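Local coordinates for uncharacterized HTH-type transcriptional regulator YydK (Bacillus subtilis subsp. subtilis, PDB 3BWG), which probably binds DNA as a GntR-family transcription factor, with a winged helix-turn-helix domain joined to a UTRA domain, though its regulatory role is uncharacterised, at residues B[171-185]-B[197-211]. Sequence-based numbering, arbitrary orientation.
With EDO (1,2-ethanediol), chain I.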
loop_
_atom_site.group_PDB
_atom_site.type_symbol
_atom_site.label_atom_id
_atom_site.label_comp_id
_atom_site.label_asym_id
_atom_site.label_seq_id
_atom_site.Cartn_x
_atom_site.Cartn_y
_atom_site.Cartn_z
ATOM N N LEU B 171 22.134 8.494 -4.867
ATOM C CA LEU B 171 20.844 9.161 -5.001
ATOM C C LEU B 171 19.891 8.781 -3.878
ATOM O O LEU B 171 19.957 7.683 -3.337
ATOM C CB LEU B 171 20.206 8.817 -6.359
ATOM C CG LEU B 171 21.004 9.371 -7.537
ATOM C CD1 LEU B 171 20.433 8.860 -8.827
ATOM C CD2 LEU B 171 21.038 10.894 -7.507
ATOM N N LYS B 172 18.968 9.687 -3.574
ATOM C CA LYS B 172 18.048 9.493 -2.477
ATOM C C LYS B 172 16.665 9.259 -3.079
ATOM O O LYS B 172 16.060 10.156 -3.677
ATOM C CB LYS B 172 18.078 10.707 -1.525
ATOM C CG LYS B 172 19.494 11.134 -1.097
ATOM C CD LYS B 172 20.130 10.095 -0.140
ATOM C CE LYS B 172 21.667 10.043 -0.294
ATOM N NZ LYS B 172 22.345 11.367 -0.089
ATOM N N ILE B 173 16.204 8.024 -2.934
ATOM C CA ILE B 173 14.960 7.542 -3.506
ATOM C C ILE B 173 13.789 7.945 -2.595
ATOM O O ILE B 173 13.803 7.682 -1.402
ATOM C CB ILE B 173 15.049 6.010 -3.735
ATOM C CG1 ILE B 173 16.276 5.698 -4.636
ATOM C CG2 ILE B 173 13.676 5.423 -4.220
ATOM C CD1 ILE B 173 16.441 4.212 -5.138
ATOM N N GLY B 174 12.788 8.619 -3.152
ATOM C CA GLY B 174 11.698 9.132 -2.337
ATOM C C GLY B 174 10.409 8.402 -2.678
ATOM O O GLY B 174 10.393 7.173 -2.789
ATOM N N PHE B 175 9.330 9.166 -2.867
ATOM C CA PHE B 175 8.009 8.586 -2.991
ATOM C C PHE B 175 7.801 7.923 -4.352
ATOM O O PHE B 175 8.532 8.200 -5.324
ATOM C CB PHE B 175 6.948 9.639 -2.700
ATOM C CG PHE B 175 6.989 10.831 -3.630
ATOM C CD1 PHE B 175 6.217 10.859 -4.783
ATOM C CD2 PHE B 175 7.771 11.953 -3.320
ATOM C CE1 PHE B 175 6.229 11.972 -5.636
ATOM C CE2 PHE B 175 7.796 13.084 -4.177
ATOM C CZ PHE B 175 7.045 13.082 -5.336
ATOM N N SER B 176 6.810 7.037 -4.407
ATOM C CA SER B 176 6.418 6.375 -5.630
ATOM C C SER B 176 4.887 6.263 -5.715
ATOM O O SER B 176 4.199 6.134 -4.711
ATOM C CB SER B 176 7.016 4.945 -5.695
ATOM O OG SER B 176 6.756 4.303 -4.469
ATOM N N ASP B 177 4.392 6.257 -6.945
ATOM C CA ASP B 177 3.004 5.960 -7.262
ATOM C C ASP B 177 2.868 4.623 -7.988
ATOM O O ASP B 177 3.571 4.402 -8.977
ATOM C CB ASP B 177 2.474 7.114 -8.119
ATOM C CG ASP B 177 2.617 8.485 -7.394
ATOM O OD1 ASP B 177 2.383 8.565 -6.159
ATOM O OD2 ASP B 177 3.011 9.468 -8.052
ATOM N N LEU B 178 1.973 3.737 -7.529
ATOM C CA LEU B 178 1.694 2.464 -8.234
ATOM C C LEU B 178 0.264 2.428 -8.722
ATOM O O LEU B 178 -0.647 2.798 -7.956
ATOM C CB LEU B 178 1.949 1.233 -7.343
ATOM C CG LEU B 178 3.367 0.722 -7.064
ATOM C CD1 LEU B 178 4.257 1.859 -6.442
ATOM C CD2 LEU B 178 3.401 -0.534 -6.183
ATOM N N PHE B 179 0.099 2.037 -9.998
ATOM C CA PHE B 179 -1.152 1.857 -10.700
ATOM C C PHE B 179 -1.313 0.371 -11.028
ATOM O O PHE B 179 -0.427 -0.236 -11.658
ATOM C CB PHE B 179 -1.193 2.757 -11.947
ATOM C CG PHE B 179 -0.961 4.232 -11.608
ATOM C CD1 PHE B 179 -1.987 4.991 -11.087
ATOM C CD2 PHE B 179 0.302 4.808 -11.739
ATOM C CE1 PHE B 179 -1.784 6.347 -10.732
ATOM C CE2 PHE B 179 0.546 6.122 -11.384
ATOM C CZ PHE B 179 -0.513 6.908 -10.890
ATOM N N LEU B 180 -2.379 -0.220 -10.492
ATOM C CA LEU B 180 -2.635 -1.675 -10.545
ATOM C C LEU B 180 -3.812 -2.001 -11.436
ATOM O O LEU B 180 -4.867 -1.381 -11.327
ATOM C CB LEU B 180 -2.897 -2.224 -9.135
ATOM C CG LEU B 180 -1.737 -2.477 -8.164
ATOM C CD1 LEU B 180 -1.115 -1.208 -7.594
ATOM C CD2 LEU B 180 -2.235 -3.312 -7.026
ATOM N N HIS B 181 -3.621 -2.987 -12.313
ATOM C CA HIS B 181 -4.614 -3.416 -13.282
ATOM C C HIS B 181 -4.633 -4.939 -13.227
ATOM O O HIS B 181 -3.605 -5.565 -13.000
ATOM C CB HIS B 181 -4.276 -2.932 -14.718
ATOM C CG HIS B 181 -3.899 -1.476 -14.812
ATOM N ND1 HIS B 181 -2.595 -1.036 -14.669
ATOM C CD2 HIS B 181 -4.640 -0.366 -15.071
ATOM C CE1 HIS B 181 -2.553 0.284 -14.796
ATOM N NE2 HIS B 181 -3.780 0.716 -15.029
ATOM N N VAL B 182 -5.804 -5.521 -13.386
ATOM C CA VAL B 182 -5.922 -6.972 -13.593
ATOM C C VAL B 182 -6.384 -7.255 -14.999
ATOM O O VAL B 182 -7.309 -6.621 -15.478
ATOM C CB VAL B 182 -6.809 -7.664 -12.548
ATOM C CG1 VAL B 182 -7.088 -9.113 -12.943
ATOM C CG2 VAL B 182 -6.085 -7.649 -11.191
ATOM N N GLY B 183 -5.692 -8.183 -15.667
ATOM C CA GLY B 183 -5.886 -8.447 -17.068
ATOM C C GLY B 183 -5.604 -9.908 -17.387
ATOM O O GLY B 183 -5.413 -10.728 -16.473
ATOM N N GLN B 184 -5.628 -10.218 -18.687
ATOM C CA GLN B 184 -5.263 -11.522 -19.207
ATOM C C GLN B 184 -3.874 -11.424 -19.822
ATOM O O GLN B 184 -3.542 -10.428 -20.495
ATOM C CB GLN B 184 -6.289 -12.004 -20.240
ATOM C CG GLN B 184 -7.624 -12.393 -19.656
ATOM C CD GLN B 184 -8.612 -12.887 -20.696
ATOM O OE1 GLN B 184 -8.855 -14.079 -20.803
ATOM N NE2 GLN B 184 -9.180 -11.979 -21.464
ATOM N N LEU B 185 -3.045 -12.442 -19.576
ATOM C CA LEU B 185 -1.753 -12.533 -20.238
ATOM C C LEU B 185 -1.887 -12.649 -21.751
ATOM O O LEU B 185 -2.755 -13.344 -22.259
ATOM C CB LEU B 185 -0.965 -13.731 -19.737
ATOM C CG LEU B 185 -0.506 -13.769 -18.295
ATOM C CD1 LEU B 185 -0.213 -15.211 -17.954
ATOM C CD2 LEU B 185 0.720 -12.886 -18.094
ATOM N N ALA B 197 -1.522 -18.021 -22.517
ATOM C CA ALA B 197 -2.155 -16.736 -22.838
ATOM C C ALA B 197 -3.613 -16.750 -22.383
ATOM O O ALA B 197 -4.272 -17.784 -22.416
ATOM C CB ALA B 197 -2.045 -16.421 -24.343
ATOM N N GLY B 198 -4.107 -15.607 -21.927
ATOM C CA GLY B 198 -5.486 -15.536 -21.471
ATOM C C GLY B 198 -5.637 -15.771 -19.987
ATOM O O GLY B 198 -6.640 -15.387 -19.394
ATOM N N LEU B 199 -4.643 -16.399 -19.374
ATOM C CA LEU B 199 -4.635 -16.558 -17.918
ATOM C C LEU B 199 -4.456 -15.187 -17.257
ATOM O O LEU B 199 -4.027 -14.236 -17.924
ATOM C CB LEU B 199 -3.587 -17.607 -17.475
ATOM C CG LEU B 199 -3.884 -19.035 -17.995
ATOM C CD1 LEU B 199 -2.737 -19.969 -17.678
ATOM C CD2 LEU B 199 -5.189 -19.609 -17.433
ATOM N N PRO B 200 -4.825 -15.067 -15.959
ATOM C CA PRO B 200 -4.816 -13.792 -15.226
ATOM C C PRO B 200 -3.422 -13.257 -14.957
ATOM O O PRO B 200 -2.460 -14.035 -14.769
ATOM C CB PRO B 200 -5.474 -14.141 -13.890
ATOM C CG PRO B 200 -6.092 -15.475 -14.078
ATOM C CD PRO B 200 -5.281 -16.175 -15.102
ATOM N N LYS B 201 -3.308 -11.932 -14.919
ATOM C CA LYS B 201 -2.071 -11.274 -14.432
ATOM C C LYS B 201 -2.418 -10.003 -13.664
ATOM O O LYS B 201 -3.422 -9.330 -13.949
ATOM C CB LYS B 201 -1.137 -10.893 -15.594
ATOM C CG LYS B 201 -1.865 -10.047 -16.620
ATOM C CD LYS B 201 -0.972 -9.220 -17.471
ATOM C CE LYS B 201 -1.815 -8.191 -18.175
ATOM N NZ LYS B 201 -1.320 -7.982 -19.531
ATOM N N LEU B 202 -1.580 -9.707 -12.689
ATOM C CA LEU B 202 -1.511 -8.395 -12.101
ATOM C C LEU B 202 -0.464 -7.607 -12.875
ATOM O O LEU B 202 0.665 -8.071 -13.105
ATOM C CB LEU B 202 -1.122 -8.477 -10.635
ATOM C CG LEU B 202 -1.087 -7.192 -9.802
ATOM C CD1 LEU B 202 -2.432 -6.379 -9.760
ATOM C CD2 LEU B 202 -0.496 -7.519 -8.384
ATOM N N TYR B 203 -0.901 -6.444 -13.324
ATOM C CA TYR B 203 -0.110 -5.590 -14.149
ATOM C C TYR B 203 0.040 -4.247 -13.439
ATOM O O TYR B 203 -0.926 -3.533 -13.214
ATOM C CB TYR B 203 -0.786 -5.429 -15.527
ATOM C CG TYR B 203 -0.133 -4.348 -16.340
ATOM C CD1 TYR B 203 1.223 -4.449 -16.666
ATOM C CD2 TYR B 203 -0.832 -3.203 -16.739
ATOM C CE1 TYR B 203 1.880 -3.440 -17.370
ATOM C CE2 TYR B 203 -0.183 -2.185 -17.473
ATOM C CZ TYR B 203 1.176 -2.334 -17.783
ATOM O OH TYR B 203 1.891 -1.407 -18.512
ATOM N N ILE B 204 1.260 -3.916 -13.057
ATOM C CA ILE B 204 1.510 -2.692 -12.271
ATOM C C ILE B 204 2.427 -1.770 -13.024
ATOM O O ILE B 204 3.476 -2.227 -13.526
ATOM C CB ILE B 204 2.189 -3.039 -10.891
ATOM C CG1 ILE B 204 1.382 -4.124 -10.160
ATOM C CG2 ILE B 204 2.475 -1.727 -10.001
ATOM C CD1 ILE B 204 1.898 -4.458 -8.813
ATOM N N GLU B 205 2.024 -0.494 -13.107
ATOM C CA GLU B 205 2.901 0.612 -13.478
ATOM C C GLU B 205 3.324 1.427 -12.286
ATOM O O GLU B 205 2.468 1.898 -11.501
ATOM C CB GLU B 205 2.224 1.524 -14.482
ATOM C CG GLU B 205 1.896 0.819 -15.765
ATOM C CD GLU B 205 0.859 1.588 -16.528
ATOM O OE1 GLU B 205 -0.351 1.432 -16.251
ATOM O OE2 GLU B 205 1.253 2.414 -17.366
ATOM N N SER B 206 4.645 1.601 -12.144
ATOM C CA SER B 206 5.196 2.339 -11.040
ATOM C C SER B 206 5.972 3.577 -11.478
ATOM O O SER B 206 6.742 3.540 -12.436
ATOM C CB SER B 206 6.130 1.457 -10.208
ATOM O OG SER B 206 5.478 0.257 -9.840
ATOM N N ILE B 207 5.818 4.659 -10.740
ATOM C CA ILE B 207 6.705 5.832 -10.968
ATOM C C ILE B 207 7.440 6.079 -9.663
ATOM O O ILE B 207 6.799 6.333 -8.630
ATOM C CB ILE B 207 5.953 7.096 -11.424
ATOM C CG1 ILE B 207 5.205 6.857 -12.721
ATOM C CG2 ILE B 207 6.901 8.244 -11.697
ATOM C CD1 ILE B 207 3.884 6.183 -12.550
ATOM N N PHE B 208 8.757 5.935 -9.704
ATOM C CA PHE B 208 9.602 6.214 -8.542
ATOM C C PHE B 208 10.227 7.600 -8.698
ATOM O O PHE B 208 10.618 7.998 -9.805
ATOM C CB PHE B 208 10.650 5.111 -8.339
ATOM C CG PHE B 208 10.042 3.760 -8.012
ATOM C CD1 PHE B 208 9.960 3.316 -6.692
ATOM C CD2 PHE B 208 9.568 2.917 -9.035
ATOM C CE1 PHE B 208 9.391 2.048 -6.385
ATOM C CE2 PHE B 208 9.020 1.625 -8.735
ATOM C CZ PHE B 208 8.908 1.224 -7.409
ATOM N N HIS B 209 10.258 8.347 -7.598
ATOM C CA HIS B 209 10.727 9.743 -7.633
ATOM C C HIS B 209 11.944 9.829 -6.722
ATOM O O HIS B 209 12.045 9.087 -5.723
ATOM C CB HIS B 209 9.628 10.732 -7.130
ATOM C CG HIS B 209 8.359 10.711 -7.941
ATOM N ND1 HIS B 209 7.397 9.727 -7.800
ATOM C CD2 HIS B 209 7.903 11.540 -8.911
ATOM C CE1 HIS B 209 6.406 9.952 -8.646
ATOM N NE2 HIS B 209 6.704 11.020 -9.357
ATOM N N LEU B 210 12.852 10.754 -7.028
ATOM C CA LEU B 210 13.866 11.158 -6.055
ATOM C C LEU B 210 13.194 11.978 -4.922
ATOM O O LEU B 210 11.999 12.359 -4.994
ATOM C CB LEU B 210 14.992 11.945 -6.723
ATOM C CG LEU B 210 15.825 11.326 -7.864
ATOM C CD1 LEU B 210 16.725 12.389 -8.441
ATOM C CD2 LEU B 210 16.654 10.095 -7.400
ATOM N N THR B 211 13.903 12.204 -3.834
ATOM C CA THR B 211 13.278 12.938 -2.706
ATOM C C THR B 211 12.849 14.366 -3.088
ATOM O O THR B 211 11.948 14.933 -2.441
ATOM C CB THR B 211 14.209 13.037 -1.496
ATOM O OG1 THR B 211 15.465 13.523 -1.950
ATOM C CG2 THR B 211 14.376 11.687 -0.807
HETATM C C1 EDO I . -0.479 -12.214 -9.462
HETATM O O1 EDO I . 0.293 -11.808 -8.372
HETATM C C2 EDO I . 0.224 -11.643 -10.662
HETATM O O2 EDO I . -0.594 -12.000 -11.738
#
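The rings of Phe175 and His209 form an offset stack, their planes 21° apart and their centroids separated by 4.3 Å. His209 CB sits over the centre of the phenyl face, a CH-pi contact, while Phe175 CE1 lies over one imidazole face, toward its rim. At the imidazole edge, in the ring plane, His209 ND1 donates to Phe175 O at 3.1 Å; this bond, together with the stack on Phe175, holds the ring's rotation. Phe175 O has a second donor in His209 N, at 2.9 Å. Replacing His209 by alanine would probably leave the Phe175 ring without its stacking partner and Phe175 O with the backbone donor alone of the two. Phe179 receives Ile207 CD1 at its edge, in plane, 3.5 Å from CE2. Non-hydrogen-bonded and hydrogen-bonded pairs alternate from Ser176 with Phe208 to Gly183 with Lys201, as neighbouring antiparallel strands of the UTRA-domain sheet, joined through helix 187-193; a one-residue shift between Ile173 and Ser176 marks a beta bulge. Ser176 through Leu180 also pair with a strand of the second subunit, continuing the sheet across the interface. On the face bearing Leu178, Leu180 and Leu202, Leu202 CG stands anti to its own N (chi1 -176°), bringing CD1 within 4.1 Å of Leu180 CD2. Lys201 NZ forms a salt bridge with Glu189 and a weak bond to Gln184 O at 3.4 Å; Asp177 forms a salt bridge with Arg70 of the second subunit.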